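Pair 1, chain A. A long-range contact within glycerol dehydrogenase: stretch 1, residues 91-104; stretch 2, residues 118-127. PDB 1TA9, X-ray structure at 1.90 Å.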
# COMPACT_ATOMS: atom_id res chain seq x y z
N THR A 91 25.47 48.40 19.94
CA THR A 91 24.57 49.21 20.76
C THR A 91 24.93 50.69 20.67
O THR A 91 24.21 51.53 21.21
CB THR A 91 24.62 48.80 22.25
OG1 THR A 91 25.94 49.01 22.77
CG2 THR A 91 24.24 47.34 22.43
N LYS A 92 26.03 51.00 19.99
CA LYS A 92 26.48 52.39 19.88
C LYS A 92 26.45 53.00 18.48
O LYS A 92 25.93 54.10 18.30
CB LYS A 92 27.89 52.52 20.47
N SER A 93 27.01 52.30 17.50
CA SER A 93 27.03 52.85 16.15
C SER A 93 26.86 51.80 15.05
O SER A 93 27.46 50.72 15.11
CB SER A 93 28.34 53.60 15.93
OG SER A 93 28.37 54.19 14.65
N ALA A 94 26.06 52.14 14.05
CA ALA A 94 25.80 51.23 12.94
C ALA A 94 25.64 51.96 11.61
O ALA A 94 25.21 53.11 11.56
CB ALA A 94 24.54 50.41 13.23
N VAL A 95 26.00 51.27 10.53
CA VAL A 95 25.87 51.83 9.19
C VAL A 95 24.69 51.16 8.52
O VAL A 95 24.55 49.94 8.58
CB VAL A 95 27.14 51.57 8.33
CG1 VAL A 95 26.85 51.83 6.86
CG2 VAL A 95 28.28 52.46 8.80
N VAL A 96 23.82 51.95 7.90
CA VAL A 96 22.68 51.40 7.19
C VAL A 96 22.86 51.76 5.72
O VAL A 96 22.90 52.94 5.36
CB VAL A 96 21.34 51.96 7.72
CG1 VAL A 96 20.19 51.41 6.88
CG2 VAL A 96 21.16 51.56 9.17
N LEU A 97 22.99 50.74 4.89
CA LEU A 97 23.19 50.92 3.45
C LEU A 97 22.00 50.45 2.63
O LEU A 97 21.55 49.31 2.78
CB LEU A 97 24.44 50.15 3.01
CG LEU A 97 24.77 50.17 1.52
CD1 LEU A 97 25.18 51.58 1.11
CD2 LEU A 97 25.90 49.19 1.25
N ALA A 98 21.50 51.32 1.76
CA ALA A 98 20.36 50.98 0.91
C ALA A 98 20.24 51.99 -0.24
O ALA A 98 20.60 53.15 -0.07
CB ALA A 98 19.07 50.98 1.73
N ASP A 99 19.76 51.54 -1.39
CA ASP A 99 19.59 52.46 -2.52
C ASP A 99 18.44 53.39 -2.15
O ASP A 99 17.73 53.14 -1.17
CB ASP A 99 19.31 51.69 -3.82
CG ASP A 99 17.98 50.95 -3.81
OD1 ASP A 99 17.83 50.00 -4.61
OD2 ASP A 99 17.08 51.31 -3.02
N GLN A 100 18.23 54.45 -2.93
CA GLN A 100 17.18 55.40 -2.61
C GLN A 100 15.79 54.79 -2.53
O GLN A 100 14.99 55.15 -1.67
CB GLN A 100 17.18 56.54 -3.63
CG GLN A 100 16.44 57.78 -3.16
CD GLN A 100 16.86 58.20 -1.75
OE1 GLN A 100 16.25 57.78 -0.77
NE2 GLN A 100 17.90 59.01 -1.66
N ASN A 101 15.50 53.85 -3.42
CA ASN A 101 14.21 53.19 -3.45
C ASN A 101 13.90 52.52 -2.12
O ASN A 101 12.81 52.68 -1.56
CB ASN A 101 14.19 52.14 -4.58
CG ASN A 101 12.81 51.54 -4.79
OD1 ASN A 101 12.65 50.58 -5.55
ND2 ASN A 101 11.81 52.11 -4.13
N VAL A 102 14.86 51.76 -1.59
CA VAL A 102 14.67 51.07 -0.33
C VAL A 102 14.56 52.04 0.85
O VAL A 102 13.86 51.77 1.82
CB VAL A 102 15.79 50.05 -0.07
CG1 VAL A 102 15.61 49.40 1.28
CG2 VAL A 102 15.78 48.99 -1.16
N TRP A 103 15.26 53.17 0.76
CA TRP A 103 15.19 54.16 1.83
C TRP A 103 13.76 54.68 1.91
O TRP A 103 13.21 54.86 3.00
CB TRP A 103 16.15 55.33 1.58
CG TRP A 103 17.54 55.09 2.11
CD1 TRP A 103 18.67 54.89 1.38
CD2 TRP A 103 17.92 55.01 3.48
NE1 TRP A 103 19.74 54.68 2.21
CE2 TRP A 103 19.31 54.75 3.51
CE3 TRP A 103 17.23 55.13 4.70
CZ2 TRP A 103 20.02 54.61 4.71
CZ3 TRP A 103 17.93 54.98 5.89
CH2 TRP A 103 19.32 54.72 5.88
N ASN A 104 13.16 54.91 0.75
CA ASN A 104 11.80 55.41 0.68
C ASN A 104 10.80 54.38 1.20
O ASN A 104 9.86 54.71 1.91
CB ASN A 104 11.44 55.76 -0.77
CG ASN A 104 12.37 56.79 -1.38
OD1 ASN A 104 12.33 57.03 -2.58
ND2 ASN A 104 13.21 57.40 -0.55
N GLY A 118 19.10 55.00 21.40
CA GLY A 118 20.41 55.56 21.69
C GLY A 118 21.56 55.28 20.75
O GLY A 118 22.71 55.58 21.09
N MET A 119 21.29 54.72 19.58
CA MET A 119 22.36 54.43 18.64
C MET A 119 22.58 55.54 17.62
O MET A 119 21.66 56.27 17.26
CB MET A 119 22.08 53.13 17.88
CG MET A 119 22.09 51.89 18.73
SD MET A 119 21.91 50.41 17.72
CE MET A 119 23.53 50.33 16.95
N THR A 120 23.83 55.66 17.18
CA THR A 120 24.20 56.64 16.17
C THR A 120 24.17 55.85 14.87
O THR A 120 24.79 54.78 14.78
CB THR A 120 25.63 57.19 16.40
OG1 THR A 120 25.67 57.93 17.62
CG2 THR A 120 26.04 58.09 15.25
N VAL A 121 23.46 56.34 13.87
CA VAL A 121 23.35 55.63 12.61
C VAL A 121 23.87 56.40 11.41
O VAL A 121 23.41 57.50 11.12
CB VAL A 121 21.89 55.22 12.34
CG1 VAL A 121 21.79 54.45 11.03
CG2 VAL A 121 21.36 54.37 13.49
N THR A 122 24.82 55.80 10.71
CA THR A 122 25.39 56.40 9.51
C THR A 122 24.56 55.91 8.33
O THR A 122 24.59 54.74 7.98
CB THR A 122 26.85 55.96 9.30
OG1 THR A 122 27.63 56.34 10.44
CG2 THR A 122 27.43 56.63 8.06
N LYS A 123 23.79 56.82 7.74
CA LYS A 123 22.93 56.48 6.62
C LYS A 123 23.64 56.71 5.29
O LYS A 123 23.95 57.84 4.92
CB LYS A 123 21.65 57.31 6.68
CG LYS A 123 20.86 57.11 7.97
CD LYS A 123 19.62 57.99 8.03
CE LYS A 123 19.99 59.47 8.06
NZ LYS A 123 18.78 60.33 8.16
N LEU A 124 23.91 55.62 4.58
CA LEU A 124 24.58 55.68 3.29
C LEU A 124 23.64 55.25 2.17
O LEU A 124 22.80 54.37 2.36
CB LEU A 124 25.82 54.79 3.29
CG LEU A 124 26.88 55.06 4.35
CD1 LEU A 124 28.03 54.08 4.16
CD2 LEU A 124 27.39 56.50 4.24
N VAL A 125 23.78 55.87 1.01
CA VAL A 125 22.94 55.53 -0.13
C VAL A 125 23.73 54.73 -1.16
O VAL A 125 24.74 55.21 -1.69
CB VAL A 125 22.38 56.79 -0.82
CG1 VAL A 125 21.49 56.39 -1.99
CG2 VAL A 125 21.59 57.61 0.18
N PHE A 126 23.28 53.51 -1.43
CA PHE A 126 23.95 52.67 -2.41
C PHE A 126 23.70 53.30 -3.78
O PHE A 126 22.56 53.59 -4.13
CB PHE A 126 23.37 51.25 -2.38
CG PHE A 126 24.05 50.30 -3.32
CD1 PHE A 126 23.30 49.50 -4.18
CD2 PHE A 126 25.44 50.20 -3.36
CE1 PHE A 126 23.92 48.62 -5.06
CE2 PHE A 126 26.07 49.32 -4.23
CZ PHE A 126 25.31 48.52 -5.08
N GLY A 127 24.77 53.50 -4.54
CA GLY A 127 24.64 54.10 -5.85
C GLY A 127 24.09 53.15 -6.89
O GLY A 127 24.08 53.47 -8.08
O HOH W 1 25.29 56.65 20.37
O HOH W 2 20.13 54.67 -4.92

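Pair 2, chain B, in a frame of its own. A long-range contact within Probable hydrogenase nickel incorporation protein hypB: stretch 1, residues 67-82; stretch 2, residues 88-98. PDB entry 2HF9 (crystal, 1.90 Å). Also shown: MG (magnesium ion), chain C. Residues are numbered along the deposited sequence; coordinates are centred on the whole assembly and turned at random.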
# COMPACT_ATOMS: atom_id res chain seq x y z
N LYS B 67 -8.34 -24.64 16.69
CA LYS B 67 -7.90 -25.14 15.40
C LYS B 67 -8.04 -23.99 14.40
O LYS B 67 -9.11 -23.41 14.24
CB LYS B 67 -8.74 -26.35 14.97
CG LYS B 67 -8.59 -27.56 15.90
CD LYS B 67 -9.70 -28.57 15.67
CE LYS B 67 -9.78 -29.58 16.80
NZ LYS B 67 -10.98 -30.44 16.65
N ILE B 68 -6.93 -23.66 13.74
CA ILE B 68 -6.87 -22.43 12.96
C ILE B 68 -6.62 -22.71 11.47
O ILE B 68 -5.77 -23.52 11.11
CB ILE B 68 -5.78 -21.46 13.52
CG1 ILE B 68 -6.09 -21.11 14.98
CG2 ILE B 68 -5.69 -20.18 12.67
CD1 ILE B 68 -4.87 -20.65 15.78
N ALA B 69 -7.40 -22.03 10.63
CA ALA B 69 -7.21 -22.05 9.19
C ALA B 69 -6.92 -20.64 8.71
O ALA B 69 -7.31 -19.67 9.37
CB ALA B 69 -8.44 -22.60 8.49
N CYS B 70 -6.22 -20.53 7.58
CA CYS B 70 -5.97 -19.25 6.94
C CYS B 70 -6.34 -19.24 5.47
O CYS B 70 -6.30 -20.27 4.79
CB CYS B 70 -4.50 -18.86 7.07
SG CYS B 70 -3.92 -18.72 8.76
N ILE B 71 -6.71 -18.06 4.99
CA ILE B 71 -6.82 -17.76 3.57
C ILE B 71 -5.83 -16.63 3.31
O ILE B 71 -5.92 -15.56 3.93
CB ILE B 71 -8.26 -17.34 3.17
CG1 ILE B 71 -9.22 -18.53 3.27
CG2 ILE B 71 -8.28 -16.76 1.75
CD1 ILE B 71 -10.70 -18.16 3.32
N ALA B 72 -4.87 -16.88 2.43
CA ALA B 72 -3.85 -15.89 2.10
C ALA B 72 -4.01 -15.44 0.66
O ALA B 72 -3.74 -16.21 -0.27
CB ALA B 72 -2.46 -16.47 2.33
N GLY B 73 -4.46 -14.21 0.49
CA GLY B 73 -4.64 -13.63 -0.84
C GLY B 73 -3.58 -12.60 -1.17
O GLY B 73 -3.34 -11.67 -0.39
N ASP B 74 -2.93 -12.77 -2.32
CA ASP B 74 -2.01 -11.77 -2.87
C ASP B 74 -1.73 -12.12 -4.33
O ASP B 74 -2.14 -13.18 -4.79
CB ASP B 74 -0.71 -11.72 -2.06
CG ASP B 74 0.07 -10.42 -2.26
OD1 ASP B 74 -0.47 -9.45 -2.85
OD2 ASP B 74 1.23 -10.36 -1.83
N VAL B 75 -1.05 -11.22 -5.04
CA VAL B 75 -0.66 -11.45 -6.44
C VAL B 75 0.04 -12.81 -6.59
O VAL B 75 -0.35 -13.63 -7.42
CB VAL B 75 0.28 -10.33 -6.97
CG1 VAL B 75 0.36 -10.39 -8.50
CG2 VAL B 75 -0.20 -8.95 -6.52
N ILE B 76 1.07 -13.02 -5.77
CA ILE B 76 1.71 -14.32 -5.64
C ILE B 76 1.48 -14.80 -4.21
O ILE B 76 2.20 -14.43 -3.28
CB ILE B 76 3.21 -14.28 -6.02
CG1 ILE B 76 3.40 -13.59 -7.38
CG2 ILE B 76 3.79 -15.70 -6.07
CD1 ILE B 76 4.82 -13.18 -7.70
N ALA B 77 0.44 -15.62 -4.04
CA ALA B 77 -0.05 -16.01 -2.72
C ALA B 77 0.89 -16.95 -1.94
O ALA B 77 0.80 -17.03 -0.71
CB ALA B 77 -1.44 -16.62 -2.83
N LYS B 78 1.79 -17.62 -2.65
CA LYS B 78 2.65 -18.64 -2.03
C LYS B 78 3.55 -18.11 -0.91
O LYS B 78 3.76 -18.80 0.08
CB LYS B 78 3.49 -19.39 -3.08
CG LYS B 78 4.50 -18.54 -3.82
CD LYS B 78 5.39 -19.38 -4.73
CE LYS B 78 6.37 -18.50 -5.50
NZ LYS B 78 7.19 -19.29 -6.46
N PHE B 79 4.07 -16.89 -1.05
CA PHE B 79 4.99 -16.32 -0.05
C PHE B 79 4.39 -16.35 1.36
O PHE B 79 5.03 -16.84 2.30
CB PHE B 79 5.40 -14.89 -0.42
CG PHE B 79 6.23 -14.80 -1.68
CD1 PHE B 79 5.66 -14.37 -2.87
CD2 PHE B 79 7.57 -15.16 -1.66
CE1 PHE B 79 6.43 -14.29 -4.04
CE2 PHE B 79 8.34 -15.09 -2.82
CZ PHE B 79 7.77 -14.65 -4.01
N ASP B 80 3.17 -15.85 1.49
CA ASP B 80 2.53 -15.80 2.80
C ASP B 80 1.86 -17.11 3.18
O ASP B 80 1.80 -17.45 4.37
CB ASP B 80 1.54 -14.64 2.86
CG ASP B 80 2.23 -13.30 2.81
OD1 ASP B 80 3.48 -13.25 2.86
OD2 ASP B 80 1.52 -12.28 2.74
N ALA B 81 1.34 -17.83 2.19
CA ALA B 81 0.77 -19.16 2.42
C ALA B 81 1.82 -20.08 3.06
O ALA B 81 1.54 -20.72 4.08
CB ALA B 81 0.24 -19.76 1.13
N GLU B 82 3.02 -20.11 2.47
CA GLU B 82 4.12 -20.94 2.97
C GLU B 82 4.53 -20.57 4.40
O GLU B 82 4.82 -21.45 5.22
CB GLU B 82 5.32 -20.88 2.02
CG GLU B 82 5.12 -21.68 0.72
CD GLU B 82 6.20 -21.43 -0.32
OE1 GLU B 82 7.28 -20.91 0.04
OE2 GLU B 82 5.98 -21.77 -1.50
N GLY B 88 1.67 -24.33 11.38
CA GLY B 88 0.69 -25.37 11.70
C GLY B 88 -0.77 -25.03 11.42
O GLY B 88 -1.67 -25.59 12.04
N ALA B 89 -1.00 -24.11 10.49
CA ALA B 89 -2.35 -23.79 10.06
C ALA B 89 -2.62 -24.41 8.70
O ALA B 89 -1.70 -24.59 7.89
CB ALA B 89 -2.55 -22.28 10.00
N LYS B 90 -3.88 -24.75 8.45
CA LYS B 90 -4.32 -25.13 7.12
C LYS B 90 -4.53 -23.84 6.32
O LYS B 90 -5.19 -22.91 6.80
CB LYS B 90 -5.60 -25.95 7.17
CG LYS B 90 -6.03 -26.49 5.81
CD LYS B 90 -6.34 -27.98 5.88
CE LYS B 90 -6.79 -28.51 4.52
NZ LYS B 90 -5.83 -28.16 3.42
N VAL B 91 -3.95 -23.78 5.13
CA VAL B 91 -3.96 -22.55 4.34
C VAL B 91 -4.55 -22.77 2.95
O VAL B 91 -4.19 -23.72 2.25
CB VAL B 91 -2.54 -21.95 4.20
CG1 VAL B 91 -2.60 -20.58 3.52
CG2 VAL B 91 -1.85 -21.85 5.55
N VAL B 92 -5.48 -21.89 2.57
CA VAL B 92 -5.94 -21.81 1.19
C VAL B 92 -5.33 -20.56 0.57
O VAL B 92 -5.65 -19.44 1.00
CB VAL B 92 -7.48 -21.78 1.08
CG1 VAL B 92 -7.91 -21.64 -0.38
CG2 VAL B 92 -8.08 -23.04 1.69
N PRO B 93 -4.44 -20.73 -0.42
CA PRO B 93 -3.89 -19.57 -1.09
C PRO B 93 -4.82 -19.06 -2.18
O PRO B 93 -5.51 -19.86 -2.83
CB PRO B 93 -2.59 -20.10 -1.69
CG PRO B 93 -2.84 -21.55 -1.93
CD PRO B 93 -3.90 -22.00 -0.95
N LEU B 94 -4.86 -17.75 -2.36
CA LEU B 94 -5.63 -17.14 -3.44
C LEU B 94 -4.76 -16.16 -4.22
O LEU B 94 -4.39 -15.10 -3.71
CB LEU B 94 -6.88 -16.44 -2.90
CG LEU B 94 -8.04 -17.29 -2.36
CD1 LEU B 94 -9.13 -16.39 -1.77
CD2 LEU B 94 -8.63 -18.20 -3.44
N ASN B 95 -4.41 -16.54 -5.44
CA ASN B 95 -3.69 -15.65 -6.34
C ASN B 95 -4.69 -14.64 -6.90
O ASN B 95 -5.60 -15.00 -7.65
CB ASN B 95 -2.99 -16.43 -7.45
CG ASN B 95 -1.88 -17.32 -6.94
OD1 ASN B 95 -1.00 -16.89 -6.20
ND2 ASN B 95 -1.90 -18.59 -7.34
N THR B 96 -4.51 -13.38 -6.50
CA THR B 96 -5.55 -12.37 -6.68
C THR B 96 -5.42 -11.55 -7.95
O THR B 96 -6.23 -10.65 -8.19
CB THR B 96 -5.63 -11.43 -5.46
OG1 THR B 96 -4.33 -10.86 -5.21
CG2 THR B 96 -6.08 -12.19 -4.22
N GLY B 97 -4.42 -11.85 -8.77
CA GLY B 97 -4.19 -11.15 -10.03
C GLY B 97 -4.07 -9.65 -9.86
O GLY B 97 -3.33 -9.17 -9.00
N LYS B 98 -4.82 -8.90 -10.66
CA LYS B 98 -4.76 -7.44 -10.63
C LYS B 98 -5.81 -6.82 -9.71
O LYS B 98 -5.89 -5.59 -9.59
CB LYS B 98 -4.84 -6.87 -12.05
CG LYS B 98 -3.68 -7.30 -12.95
CD LYS B 98 -3.71 -6.59 -14.29
CE LYS B 98 -2.56 -7.06 -15.17
NZ LYS B 98 -2.54 -6.39 -16.50
MG MG C . 1.79 -10.72 4.15
O HOH W 3 -2.26 -13.60 -9.37
O HOH W 4 1.31 -18.44 -5.48
O HOH W 5 3.83 -10.83 3.99

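Both pairs set two neighbouring parallel strands side by side and follow the first with a helix; over 14 central residues the backbones superpose to 0.4 Å. The strand axes approach to 4.6 Å in each, inclined by 22° in pair 1 and 17° in pair 2. Six bridges match one for one, from S93(A)–T120(A) with A69(B)–K90(B) to A98(A)–V125(A) with D74(B)–N95(B).

The backbone ladder is the first rule: alternate residues of each strand bond across. A94(A) N donates to T120(A) O at 3.0 Å, and its counterpart C70(B) N donates to K90(B) O at 2.7 Å. The ladder closes likewise, F126(A) N to A98(A) O at 3.0 Å and T96(B) N to D74(B) O at 2.9 Å. Because K123(A) and P93(B) occupy a position whose N makes no bond across the ladder, pair 2 can place a proline there without losing a rung.

On the sheet face carrying V95(A) and L124(A), the matching I71(B) and L94(B) repeat a diagonal apolar contact: V95(A) CG1 to L124(A) CD1 is 3.7 Å, and I71(B) CG2 to L94(B) CD1 is 3.6 Å. The next position differs. L97(A) extends CD1 to 3.9 Å from F126(A) CB, whereas G73(B) leaves its space to T96(B), whose CG2 lies 3.9 Å from G73(B) CA; an ideal CB there would sit a tight 3.4 Å from that methyl.

The face of V121(A) and V91(B) is covered by different means. In pair 1, V96(A) CG2 meets V121(A) CG1 at 3.5 Å, and farther along, the indole of W103(A) reaches the second strand. W103(A) CH2 lies 3.5 Å from K123(A) CG, while W103(A) NE1 donates to L124(A) O at 3.1 Å, at the ring edge. Pair 2 has the smaller A72(B) at the position of V96(A), diagonal to V91(B), its CB 4.3 Å from V91(B) CG1, and brings in alanines from the following segment: A81(B) CB touches V91(B) CG1 at 3.8 Å, and A77(B) CB touches P93(B) CB at 3.8 Å.

The exits also diverge. D99(A) caps its helix, OD2 accepting from V102(A) N at 2.7 Å. The matching V75(B) has no such group; instead N95(B), the counterpart of V125(A), accepts from A77(B) N through OD1 at 2.9 Å, tying the second strand to the segment that follows the first. Water 4 donates to the same OD1 and accepts from K78(B) N. The design lesson is a shared ladder with negotiable filling: one large ring or several small methyls can pack against the corresponding strand.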